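PDB 7C5W: metal-independent carbonic anhydrase from Nostoc sp. PCC 7120 = FACHB-418, which catalyses the hydration of carbon dioxide to bicarbonate without a metal cofactor, working as a homotetramer built as a dimer of dimers. Local coordinates for residues K34-A39 with K153-L158; V62-Y67 with T89-A94. All blocks are in the same frame, centred on the assembly; numbering follows the deposited sequence.

Overall arrangement
Contact 1 is buried near the middle of the chain and joins helix 26-50 to strand 148-159 of the mixed sheet; contact 2 lies farther out, only partly buried, and joins the ends of helices 52-66 and 91-99. Their chemistry follows their place. Residues 34-39 and 153-158 meet through two indole rings and a lysine, with no hydrogen bond between the segments, whereas 62-67 and 89-94 combine an aliphatic patch with an arginine-aspartate salt bridge on its more exposed side. Helices 26-50 and 52-66 are consecutive in the chain, and the contacts touch directly: W36 NE1 lies 3.0 Å from Y67 OH, probably a hydrogen bond, and A39 packs on V62.

Contact 1. Residues K34-A39 with K153-L158; sequences KAWGEA and KTWQFL
W36 lays one face of its indole against the edge of W155, whose CZ2 sits 3.3 Å above the W36 plane, displaced toward the rim. The closest approach is W36 CD2 to W155 CZ2, at 3.4 Å, and W155 CH2 follows over W36 CE3. This is a T-shaped (edge-to-face) pair: the five-membered ring of W36 and the six-membered ring of W155 have centroids 5.0 Å apart and planes inclined at 64°. W36 reaches from the helix toward the strand because its CG is turned away from N and lies beside the carbonyl carbon (chi1 -179°). The pair thereby packs helix 26-50 against strand 148-159; helices on one face of a mostly antiparallel sheet are consistent with the NTF2-like (cystatin-like) alpha+beta fold. On the other side of the strand, T154 and Q156 meet the second subunit. On the same strand, K153 and F157 flank W155 on opposite faces: K153 CD lies 3.3 Å above one, F157 CZ 3.7 Å above the other, so the ring that offers its edge to W36 is itself held between two neighbours. K153 reaches forward toward W36, and bends at its last two torsions bring NZ obliquely to within 4.0 Å of W36 CH2. K153 NZ is hydrogen-bonded to S172 OG, and the K153 side chain comes about 4 Å from that of T79, a hydrogencarbonate-binding residue. W36 NE1 pairs with Y67 OH, while H170 of strand 165-173 meets both indole rings.

Contact 2. Residues V62-Y67 with T89-A94; sequences VIDDAY and TTRAGA
A helix-to-helix contact with an aliphatic inner side and a charged outer side joins the C-terminal end of helix 52-66 to the N-terminal turn of helix 91-99, in a topology consistent with the NTF2-like (cystatin-like) alpha+beta fold. On the inner side I63 is the main apolar group. Its CD1 rests 3.7 Å from the backbone C of A94, with A94 CB close by, while CG2, anti to the backbone N, touches the R91 side chain at CG. The A94 side chain is about 6 Å from that of Y97, a hydrogencarbonate-binding residue on the same helix. Y69 packs on both I63 and A94, and L95 adds to the cover of I63. On the outer side, R91 stretches its chain straight from CG to NE and presents the edge of its guanidinium to the carboxylate of D64. NE donates to OD1 of D64 over 2.8 Å, nearly straight at 164°, from the syn side and somewhat out of the carboxylate plane. The second arm, R91 NH2 to D64 OD2, is weak at 3.3 Å, in keeping with the 42° twist between the two planes. NH2 also forms a salt bridge with E60 OE2, one turn earlier on helix 52-66, so two acids share this cation. A methionine in place of R91 would probably leave D64 and E60 without their common counter-charge and the outer side tied only by apolar contact. The helix that carries R91 begins with T90 at its N-cap, where OG1 accepts a capping hydrogen bond from G93 N at 3.2 Å.

Contact 1. Residues K34-A39 with K153-L158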
loop_
_atom_site.group_PDB
_atom_site.type_symbol
_atom_site.label_atom_id
_atom_site.label_comp_id
_atom_site.label_asym_id
_atom_site.label_seq_id
_atom_site.Cartn_x
_atom_site.Cartn_y
_atom_site.Cartn_z
ATOM N N LYS A 34 20.505 -4.486 -9.478
ATOM C CA LYS A 34 21.576 -5.123 -10.302
ATOM C C LYS A 34 21.218 -5.017 -11.792
ATOM O O LYS A 34 22.130 -4.774 -12.601
ATOM C CB LYS A 34 21.808 -6.585 -9.899
ATOM N N ALA A 35 19.939 -5.153 -12.133
ATOM C CA ALA A 35 19.421 -5.107 -13.523
ATOM C C ALA A 35 19.629 -3.707 -14.110
ATOM O O ALA A 35 19.864 -3.611 -15.325
ATOM C CB ALA A 35 17.966 -5.514 -13.571
ATOM N N TRP A 36 19.540 -2.661 -13.287
ATOM C CA TRP A 36 19.771 -1.266 -13.745
ATOM C C TRP A 36 21.258 -1.087 -14.078
ATOM O O TRP A 36 21.569 -0.516 -15.150
ATOM C CB TRP A 36 19.326 -0.256 -12.692
ATOM C CG TRP A 36 19.537 1.155 -13.134
ATOM C CD1 TRP A 36 18.624 1.945 -13.765
ATOM C CD2 TRP A 36 20.727 1.953 -12.994
ATOM N NE1 TRP A 36 19.157 3.178 -14.010
ATOM C CE2 TRP A 36 20.443 3.217 -13.547
ATOM C CE3 TRP A 36 21.998 1.736 -12.448
ATOM C CZ2 TRP A 36 21.382 4.247 -13.588
ATOM C CZ3 TRP A 36 22.923 2.754 -12.477
ATOM C CH2 TRP A 36 22.614 3.997 -13.033
ATOM N N GLY A 37 22.133 -1.527 -13.166
ATOM C CA GLY A 37 23.588 -1.596 -13.392
ATOM C C GLY A 37 23.895 -2.297 -14.706
ATOM O O GLY A 37 24.536 -1.675 -15.560
ATOM N N GLU A 38 23.425 -3.538 -14.862
ATOM C CA GLU A 38 23.673 -4.379 -16.060
ATOM C C GLU A 38 23.245 -3.621 -17.313
ATOM O O GLU A 38 23.924 -3.754 -18.343
ATOM C CB GLU A 38 22.900 -5.691 -15.983
ATOM C CG GLU A 38 23.623 -6.761 -15.198
ATOM C CD GLU A 38 22.921 -8.104 -15.219
ATOM O OE1 GLU A 38 22.297 -8.430 -16.254
ATOM O OE2 GLU A 38 22.989 -8.811 -14.195
ATOM N N ALA A 39 22.147 -2.875 -17.224
ATOM C CA ALA A 39 21.545 -2.162 -18.367
ATOM C C ALA A 39 22.454 -0.990 -18.743
ATOM O O ALA A 39 22.712 -0.811 -19.946
ATOM C CB ALA A 39 20.139 -1.722 -18.034
ATOM N N LYS A 153 22.643 7.591 -4.248
ATOM C CA LYS A 153 21.467 7.235 -5.086
ATOM C C LYS A 153 20.275 6.758 -4.251
ATOM O O LYS A 153 20.437 5.801 -3.451
ATOM C CB LYS A 153 21.802 6.136 -6.093
ATOM C CG LYS A 153 20.816 6.057 -7.256
ATOM C CD LYS A 153 21.213 5.089 -8.320
ATOM C CE LYS A 153 22.487 5.474 -9.041
ATOM N NZ LYS A 153 22.263 6.588 -9.993
ATOM N N THR A 154 19.105 7.354 -4.516
ATOM C CA THR A 154 17.777 6.885 -4.048
ATOM C C THR A 154 16.975 6.344 -5.235
ATOM O O THR A 154 16.831 7.087 -6.204
ATOM C CB THR A 154 17.008 8.013 -3.359
ATOM O OG1 THR A 154 17.823 8.417 -2.265
ATOM C CG2 THR A 154 15.636 7.591 -2.884
ATOM N N TRP A 155 16.500 5.096 -5.153
ATOM C CA TRP A 155 15.524 4.476 -6.097
ATOM C C TRP A 155 14.199 4.210 -5.374
ATOM O O TRP A 155 14.232 3.876 -4.171
ATOM C CB TRP A 155 16.043 3.148 -6.640
ATOM C CG TRP A 155 16.930 3.236 -7.837
ATOM C CD1 TRP A 155 16.675 3.869 -9.015
ATOM C CD2 TRP A 155 18.199 2.584 -7.994
ATOM N NE1 TRP A 155 17.711 3.674 -9.886
ATOM C CE2 TRP A 155 18.660 2.893 -9.289
ATOM C CE3 TRP A 155 18.985 1.771 -7.170
ATOM C CZ2 TRP A 155 19.883 2.431 -9.771
ATOM C CZ3 TRP A 155 20.189 1.309 -7.651
ATOM C CH2 TRP A 155 20.630 1.636 -8.934
ATOM N N GLN A 156 13.078 4.294 -6.087
ATOM C CA GLN A 156 11.793 3.710 -5.619
ATOM C C GLN A 156 11.261 2.788 -6.716
ATOM O O GLN A 156 11.138 3.245 -7.846
ATOM C CB GLN A 156 10.776 4.792 -5.263
ATOM C CG GLN A 156 9.537 4.245 -4.562
ATOM C CD GLN A 156 8.527 5.322 -4.246
ATOM O OE1 GLN A 156 7.478 5.069 -3.660
ATOM N NE2 GLN A 156 8.823 6.543 -4.638
ATOM N N PHE A 157 11.012 1.527 -6.380
ATOM C CA PHE A 157 10.463 0.505 -7.297
ATOM C C PHE A 157 8.980 0.298 -6.995
ATOM O O PHE A 157 8.616 0.168 -5.811
ATOM C CB PHE A 157 11.247 -0.797 -7.155
ATOM C CG PHE A 157 12.702 -0.650 -7.520
ATOM C CD1 PHE A 157 13.110 -0.708 -8.845
ATOM C CD2 PHE A 157 13.655 -0.413 -6.539
ATOM C CE1 PHE A 157 14.448 -0.558 -9.178
ATOM C CE2 PHE A 157 14.991 -0.271 -6.875
ATOM C CZ PHE A 157 15.384 -0.338 -8.192
ATOM N N LEU A 158 8.160 0.300 -8.043
ATOM C CA LEU A 158 6.739 -0.135 -7.994
ATOM C C LEU A 158 6.600 -1.474 -8.736
ATOM O O LEU A 158 7.143 -1.607 -9.848
ATOM C CB LEU A 158 5.874 0.959 -8.621
ATOM C CG LEU A 158 4.386 0.646 -8.739
ATOM C CD1 LEU A 158 3.755 0.511 -7.372
ATOM C CD2 LEU A 158 3.669 1.733 -9.524
#

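Contact 2. Residues V62-Y67 with T89-A94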
loop_
_atom_site.group_PDB
_atom_site.type_symbol
_atom_site.label_atom_id
_atom_site.label_comp_id
_atom_site.label_asym_id
_atom_site.label_seq_id
_atom_site.Cartn_x
_atom_site.Cartn_y
_atom_site.Cartn_z
ATOM N N VAL A 62 15.502 -0.383 -22.594
ATOM C CA VAL A 62 15.912 -0.321 -21.159
ATOM C C VAL A 62 14.957 0.606 -20.389
ATOM O O VAL A 62 14.420 0.180 -19.362
ATOM C CB VAL A 62 17.365 0.150 -20.994
ATOM C CG1 VAL A 62 17.645 0.532 -19.551
ATOM C CG2 VAL A 62 18.357 -0.896 -21.472
ATOM N N ILE A 63 14.742 1.825 -20.874
ATOM C CA ILE A 63 13.863 2.839 -20.217
ATOM C C ILE A 63 12.418 2.329 -20.188
ATOM O O ILE A 63 11.732 2.513 -19.154
ATOM C CB ILE A 63 13.984 4.191 -20.935
ATOM C CG1 ILE A 63 15.308 4.865 -20.573
ATOM C CG2 ILE A 63 12.777 5.071 -20.638
ATOM C CD1 ILE A 63 15.671 6.021 -21.459
ATOM N N ASP A 64 11.976 1.707 -21.281
ATOM C CA ASP A 64 10.609 1.139 -21.396
ATOM C C ASP A 64 10.464 -0.002 -20.385
ATOM O O ASP A 64 9.370 -0.138 -19.829
ATOM C CB ASP A 64 10.300 0.703 -22.831
ATOM C CG ASP A 64 9.954 1.864 -23.746
ATOM O OD1 ASP A 64 9.712 2.966 -23.222
ATOM O OD2 ASP A 64 9.939 1.661 -24.974
ATOM N N ASP A 65 11.533 -0.770 -20.153
ATOM C CA ASP A 65 11.543 -1.967 -19.270
ATOM C C ASP A 65 11.666 -1.598 -17.786
ATOM O O ASP A 65 10.872 -2.112 -17.007
ATOM C CB ASP A 65 12.737 -2.866 -19.565
ATOM C CG ASP A 65 12.369 -4.113 -20.331
ATOM O OD1 ASP A 65 11.505 -4.005 -21.226
ATOM O OD2 ASP A 65 12.941 -5.173 -20.010
ATOM N N ALA A 66 12.680 -0.811 -17.417
ATOM C CA ALA A 66 13.161 -0.656 -16.024
ATOM C C ALA A 66 12.496 0.552 -15.347
ATOM O O ALA A 66 12.417 0.541 -14.110
ATOM C CB ALA A 66 14.665 -0.543 -15.994
ATOM N N TYR A 67 12.041 1.542 -16.124
ATOM C CA TYR A 67 11.378 2.772 -15.618
ATOM C C TYR A 67 9.862 2.650 -15.799
ATOM O O TYR A 67 9.396 1.657 -16.384
ATOM C CB TYR A 67 11.973 4.009 -16.285
ATOM C CG TYR A 67 13.359 4.361 -15.802
ATOM C CD1 TYR A 67 14.481 3.718 -16.301
ATOM C CD2 TYR A 67 13.549 5.325 -14.828
ATOM C CE1 TYR A 67 15.752 4.028 -15.847
ATOM C CE2 TYR A 67 14.813 5.653 -14.372
ATOM C CZ TYR A 67 15.921 5.005 -14.885
ATOM O OH TYR A 67 17.168 5.335 -14.434
ATOM N N THR A 89 11.058 14.050 -16.167
ATOM C CA THR A 89 9.709 13.483 -15.888
ATOM C C THR A 89 9.131 12.765 -17.125
ATOM O O THR A 89 8.127 12.036 -16.974
ATOM C CB THR A 89 8.810 14.594 -15.338
ATOM O OG1 THR A 89 8.807 15.700 -16.243
ATOM C CG2 THR A 89 9.293 15.091 -13.997
ATOM N N THR A 90 9.757 12.910 -18.294
ATOM C CA THR A 90 9.319 12.279 -19.571
ATOM C C THR A 90 10.370 11.270 -20.047
ATOM O O THR A 90 11.562 11.459 -19.742
ATOM C CB THR A 90 9.054 13.315 -20.671
ATOM O OG1 THR A 90 10.319 13.776 -21.148
ATOM C CG2 THR A 90 8.213 14.488 -20.203
ATOM N N ARG A 91 9.909 10.230 -20.746
ATOM C CA ARG A 91 10.729 9.209 -21.439
ATOM C C ARG A 91 11.868 9.887 -22.216
ATOM O O ARG A 91 13.031 9.448 -22.084
ATOM C CB ARG A 91 9.805 8.404 -22.359
ATOM C CG ARG A 91 10.463 7.220 -23.047
ATOM C CD ARG A 91 9.466 6.480 -23.922
ATOM N NE ARG A 91 10.081 5.362 -24.623
ATOM C CZ ARG A 91 10.879 5.474 -25.684
ATOM N NH1 ARG A 91 11.183 6.668 -26.171
ATOM N NH2 ARG A 91 11.379 4.388 -26.251
ATOM N N ALA A 92 11.553 10.911 -23.011
ATOM C CA ALA A 92 12.529 11.617 -23.871
ATOM C C ALA A 92 13.626 12.219 -22.992
ATOM O O ALA A 92 14.811 12.140 -23.376
ATOM C CB ALA A 92 11.831 12.678 -24.685
ATOM N N GLY A 93 13.247 12.812 -21.858
ATOM C CA GLY A 93 14.202 13.387 -20.887
ATOM C C GLY A 93 15.208 12.343 -20.423
ATOM O O GLY A 93 16.416 12.664 -20.346
ATOM N N ALA A 94 14.734 11.124 -20.139
ATOM C CA ALA A 94 15.545 10.013 -19.581
ATOM C C ALA A 94 16.503 9.502 -20.662
ATOM O O ALA A 94 17.704 9.404 -20.379
ATOM C CB ALA A 94 14.647 8.915 -19.053
#